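Local coordinates for amino acid adenylation domain-containing protein (Bacillus stratosphericus LAMA 585, PDB 6ULY) that probably activates a branched-chain keto acid as its acyl adenylate, serving as an adenylation domain of a nonribosomal depsipeptide synthetase, at residues V378-L383 and T452-E457. Sequence-based numbering, arbitrary orientation.
With QA7 (5'-O-{(S)-hydroxy[(4-methyl-2-oxopentanoyl)oxy]phosphoryl}adenosine), chain C.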
ATOM      1  N   VAL A 378     -10.873  28.828  -1.402  1.00 75.32           N
ATOM      2  CA  VAL A 378     -10.145  27.961  -0.486  1.00 64.69           C
ATOM      3  C   VAL A 378      -9.033  28.773   0.155  1.00 64.09           C
ATOM      4  O   VAL A 378      -8.394  29.599  -0.507  1.00 62.40           O
ATOM      5  CB  VAL A 378      -9.564  26.722  -1.199  1.00 68.29           C
ATOM      6  CG1 VAL A 378     -10.683  25.841  -1.723  1.00 79.89           C
ATOM      7  CG2 VAL A 378      -8.637  27.144  -2.335  1.00 70.42           C
ATOM      8  N   SER A 379      -8.803  28.536   1.444  1.00 62.04           N
ATOM      9  CA  SER A 379      -7.765  29.218   2.203  1.00 57.15           C
ATOM     10  C   SER A 379      -6.743  28.196   2.677  1.00 58.66           C
ATOM     11  O   SER A 379      -7.104  27.193   3.303  1.00 61.36           O
ATOM     12  CB  SER A 379      -8.358  29.968   3.400  1.00 61.46           C
ATOM     13  OG  SER A 379      -9.119  31.084   2.973  1.00 63.39           O
ATOM     14  N   PHE A 380      -5.474  28.456   2.380  1.00 56.99           N
ATOM     15  CA  PHE A 380      -4.378  27.597   2.792  1.00 55.79           C
ATOM     16  C   PHE A 380      -3.445  28.359   3.722  1.00 54.69           C
ATOM     17  O   PHE A 380      -3.259  29.572   3.589  1.00 54.18           O
ATOM     18  CB  PHE A 380      -3.584  27.085   1.585  1.00 53.42           C
ATOM     19  CG  PHE A 380      -4.407  26.301   0.604  1.00 51.70           C
ATOM     20  CD1 PHE A 380      -4.830  25.018   0.905  1.00 56.22           C
ATOM     21  CD2 PHE A 380      -4.741  26.841  -0.626  1.00 61.12           C
ATOM     22  CE1 PHE A 380      -5.583  24.289  -0.004  1.00 51.18           C
ATOM     23  CE2 PHE A 380      -5.488  26.116  -1.535  1.00 57.28           C
ATOM     24  CZ  PHE A 380      -5.912  24.840  -1.219  1.00 53.19           C
ATOM     25  N   THR A 381      -2.855  27.630   4.662  1.00 45.00           N
ATOM     26  CA  THR A 381      -1.872  28.193   5.575  1.00 55.55           C
ATOM     27  C   THR A 381      -0.481  28.019   4.978  1.00 51.98           C
ATOM     28  O   THR A 381      -0.045  26.890   4.731  1.00 50.84           O
ATOM     29  CB  THR A 381      -1.951  27.518   6.943  1.00 51.33           C
ATOM     30  OG1 THR A 381      -3.276  27.658   7.471  1.00 49.41           O
ATOM     31  CG2 THR A 381      -0.937  28.140   7.900  1.00 47.85           C
ATOM     32  N   GLU A 382       0.209  29.134   4.746  1.00 52.86           N
ATOM     33  CA  GLU A 382       1.589  29.066   4.288  1.00 47.97           C
ATOM     34  C   GLU A 382       2.449  28.367   5.332  1.00 47.62           C
ATOM     35  O   GLU A 382       2.285  28.574   6.538  1.00 47.63           O
ATOM     36  CB  GLU A 382       2.133  30.468   4.013  1.00 49.83           C
ATOM     37  CG  GLU A 382       1.492  31.170   2.827  1.00 55.31           C
ATOM     38  CD  GLU A 382       2.158  32.498   2.502  1.00 59.57           C
ATOM     39  OE1 GLU A 382       1.788  33.523   3.115  1.00 62.72           O
ATOM     40  OE2 GLU A 382       3.059  32.514   1.639  1.00 57.37           O
ATOM     41  N   LEU A 383       3.368  27.528   4.862  1.00 44.09           N
ATOM     42  CA  LEU A 383       4.264  26.792   5.740  1.00 38.85           C
ATOM     43  C   LEU A 383       5.685  27.335   5.713  1.00 38.62           C
ATOM     44  O   LEU A 383       6.547  26.825   6.438  1.00 40.01           O
ATOM     45  CB  LEU A 383       4.248  25.302   5.374  1.00 38.55           C
ATOM     46  CG  LEU A 383       2.849  24.671   5.396  1.00 41.78           C
ATOM     47  CD1 LEU A 383       2.915  23.174   5.132  1.00 41.07           C
ATOM     48  CD2 LEU A 383       2.128  24.940   6.718  1.00 43.23           C
ATOM     49  N   THR A 452       3.425  25.842   0.398  1.00 52.22           N
ATOM     50  CA  THR A 452       2.065  25.708   0.910  1.00 51.33           C
ATOM     51  C   THR A 452       1.529  24.364   0.439  1.00 54.04           C
ATOM     52  O   THR A 452       1.392  24.138  -0.768  1.00 43.65           O
ATOM     53  CB  THR A 452       1.167  26.853   0.436  1.00 47.87           C
ATOM     54  OG1 THR A 452       1.617  28.087   1.007  1.00 52.20           O
ATOM     55  CG2 THR A 452      -0.270  26.617   0.852  1.00 49.76           C
ATOM     56  N   LEU A 453       1.253  23.472   1.386  1.00 45.39           N
ATOM     57  CA  LEU A 453       0.701  22.167   1.055  1.00 49.63           C
ATOM     58  C   LEU A 453      -0.798  22.277   0.823  1.00 48.23           C
ATOM     59  O   LEU A 453      -1.497  23.016   1.521  1.00 50.31           O
ATOM     60  CB  LEU A 453       0.990  21.164   2.171  1.00 46.14           C
ATOM     61  CG  LEU A 453       2.199  20.247   1.965  1.00 48.70           C
ATOM     62  CD1 LEU A 453       3.379  21.003   1.396  1.00 51.93           C
ATOM     63  CD2 LEU A 453       2.587  19.585   3.274  1.00 49.68           C
ATOM     64  N   THR A 454      -1.286  21.542  -0.179  1.00 49.96           N
ATOM     65  CA  THR A 454      -2.696  21.542  -0.539  1.00 50.75           C
ATOM     66  C   THR A 454      -3.335  20.161  -0.519  1.00 47.63           C
ATOM     67  O   THR A 454      -4.568  20.074  -0.545  1.00 41.40           O
ATOM     68  CB  THR A 454      -2.895  22.147  -1.939  1.00 48.14           C
ATOM     69  OG1 THR A 454      -2.109  21.419  -2.896  1.00 48.58           O
ATOM     70  CG2 THR A 454      -2.485  23.613  -1.957  1.00 46.64           C
ATOM     71  N   GLY A 455      -2.549  19.091  -0.474  1.00 48.28           N
ATOM     72  CA  GLY A 455      -3.109  17.757  -0.484  1.00 49.26           C
ATOM     73  C   GLY A 455      -2.015  16.717  -0.619  1.00 49.84           C
ATOM     74  O   GLY A 455      -0.827  17.010  -0.462  1.00 47.06           O
ATOM     75  N   ARG A 456      -2.446  15.490  -0.913  1.00 53.52           N
ATOM     76  CA  ARG A 456      -1.554  14.351  -1.058  1.00 55.81           C
ATOM     77  C   ARG A 456      -1.896  13.601  -2.339  1.00 60.16           C
ATOM     78  O   ARG A 456      -3.014  13.685  -2.851  1.00 63.24           O
ATOM     79  CB  ARG A 456      -1.654  13.391   0.136  1.00 64.73           C
ATOM     80  CG  ARG A 456      -1.188  13.978   1.456  1.00 64.61           C
ATOM     81  CD  ARG A 456      -1.386  12.991   2.592  1.00 70.45           C
ATOM     82  NE  ARG A 456      -2.800  12.693   2.803  1.00 95.91           N
ATOM     83  CZ  ARG A 456      -3.257  11.746   3.617  1.00107.60           C
ATOM     84  NH1 ARG A 456      -2.413  10.989   4.305  1.00113.52           N
ATOM     85  NH2 ARG A 456      -4.563  11.555   3.739  1.00110.92           N
ATOM     86  N   GLU A 457      -0.912  12.857  -2.848  1.00 59.50           N
ATOM     87  CA  GLU A 457      -1.144  12.052  -4.043  1.00 62.68           C
ATOM     88  C   GLU A 457      -2.131  10.926  -3.763  1.00 69.80           C
ATOM     89  O   GLU A 457      -3.019  10.654  -4.578  1.00 65.34           O
ATOM     90  CB  GLU A 457       0.175  11.485  -4.565  1.00 62.51           C
ATOM     91  CG  GLU A 457       1.190  12.532  -4.980  1.00 62.87           C
ATOM     92  CD  GLU A 457       2.227  11.977  -5.937  1.00 66.75           C
ATOM     93  OE1 GLU A 457       1.833  11.308  -6.913  1.00 83.96           O
ATOM     94  OE2 GLU A 457       3.434  12.199  -5.708  1.00 64.99           O
TER
HETATM   95  C01 QA7 C 701       6.659  19.442  11.348  1.00 44.33           C
HETATM   96  C02 QA7 C 701       6.652  18.044  11.839  1.00 40.95           C
HETATM   97  C03 QA7 C 701       7.991  17.693  12.428  1.00 43.30           C
HETATM   98  C04 QA7 C 701       6.156  17.229  10.688  1.00 43.01           C
HETATM   99  C05 QA7 C 701       6.803  15.904  10.435  1.00 44.10           C
HETATM  100  C06 QA7 C 701       5.945  14.690  10.288  1.00 42.01           C
HETATM  101  C10 QA7 C 701       4.790  13.310   7.319  1.00 43.28           C
HETATM  102  C11 QA7 C 701       3.662  13.617   6.595  1.00 47.53           C
HETATM  103  C12 QA7 C 701       4.054  14.549   5.373  1.00 49.13           C
HETATM  104  C13 QA7 C 701       3.042  15.205   5.162  1.00 49.35           C
HETATM  105  C14 QA7 C 701       2.237  15.335   6.593  1.00 50.13           C
HETATM  106  C16 QA7 C 701       3.327  17.024   7.868  1.00 47.33           C
HETATM  107  C18 QA7 C 701       2.153  18.747   7.422  1.00 44.48           C
HETATM  108  C19 QA7 C 701       1.542  19.989   7.291  1.00 39.75           C
HETATM  109  C21 QA7 C 701       0.040  19.115   5.890  1.00 45.70           C
HETATM  110  C23 QA7 C 701       1.635  17.723   6.749  1.00 44.86           C
HETATM  111  N15 QA7 C 701       2.383  16.655   7.057  1.00 45.42           N
HETATM  112  N17 QA7 C 701       3.204  18.297   8.103  1.00 46.52           N
HETATM  113  N20 QA7 C 701       0.515  20.125   6.525  1.00 47.49           N
HETATM  114  N22 QA7 C 701       0.558  17.944   5.980  1.00 47.65           N
HETATM  115  N24 QA7 C 701       2.070  21.086   7.980  1.00 43.04           N
HETATM  116  O07 QA7 C 701       6.448  13.488   9.936  1.00 48.97           O
HETATM  117  O09 QA7 C 701       4.521  12.468   8.376  1.00 48.93           O
HETATM  118  O25 QA7 C 701       2.746  14.500   7.381  1.00 45.76           O
HETATM  119  O26 QA7 C 701       2.064  14.592   4.300  1.00 51.27           O
HETATM  120  O27 QA7 C 701       4.576  13.864   4.140  1.00 49.27           O
HETATM  121  O28 QA7 C 701       5.258  11.515  10.592  1.00 59.20           O
HETATM  122  O29 QA7 C 701       6.588  11.366   8.804  1.00 42.14           O
HETATM  123  O30 QA7 C 701       4.840  14.796  10.481  1.00 45.83           O
HETATM  124  O31 QA7 C 701       7.929  15.843  10.313  1.00 46.39           O
HETATM  125  P08 QA7 C 701       5.662  12.209   9.426  1.00 53.97           P
HETATM  126  O   HOH W   1      -0.380  24.274   3.869  1.00 43.47           O
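F380 and T454 meet in a CH-pi contact between two strands of an adenylation domain of the ANL superfamily. Strand 377-381 pairs with 355-359, whereas 450-456 is an edge strand of a five-stranded antiparallel sheet, and the axes of the two short segments run at 130° between their N-to-C directions, with a closest approach of 6.8 Å. No direct hydrogen bond joins the two segments, so the contact rests mainly on side-chain packing and one bridging water.

The aromatic evidence is clear: T454 CG2 lies 3.7 Å from the centroid of the F380 ring and only 12° off its normal, over the centre of one face. T454 belongs, with G455, to a classic beta bulge opposite L443. T452 adds a second apolar touch. Its CG2, anti to the backbone N, meets F380 CB at 3.4 Å, and the two side chains cross at about a right angle. On its other branch, T452 OG1 packs against CA and CG of E382, whose carboxylate is turned to a salt bridge with R450.

The polar link is a single water, which donates to T381 O at 2.8 Å and to L453 O at 2.9 Å, bridging the carbonyls of the two backbones.

The third group borders the adenylate pocket, to which L383 and L453 both belong. L383 CD1 and L453 CD2 are 4.1 Å apart, their side chains again nearly perpendicular, and both touch F331 of strand 327-333. Each leucine also reaches the adenine: L453 CD2 approaches ring carbon C21 at 3.7 Å, and L383 CD1 comes within 3.6 Å of the exocyclic nitrogen N24.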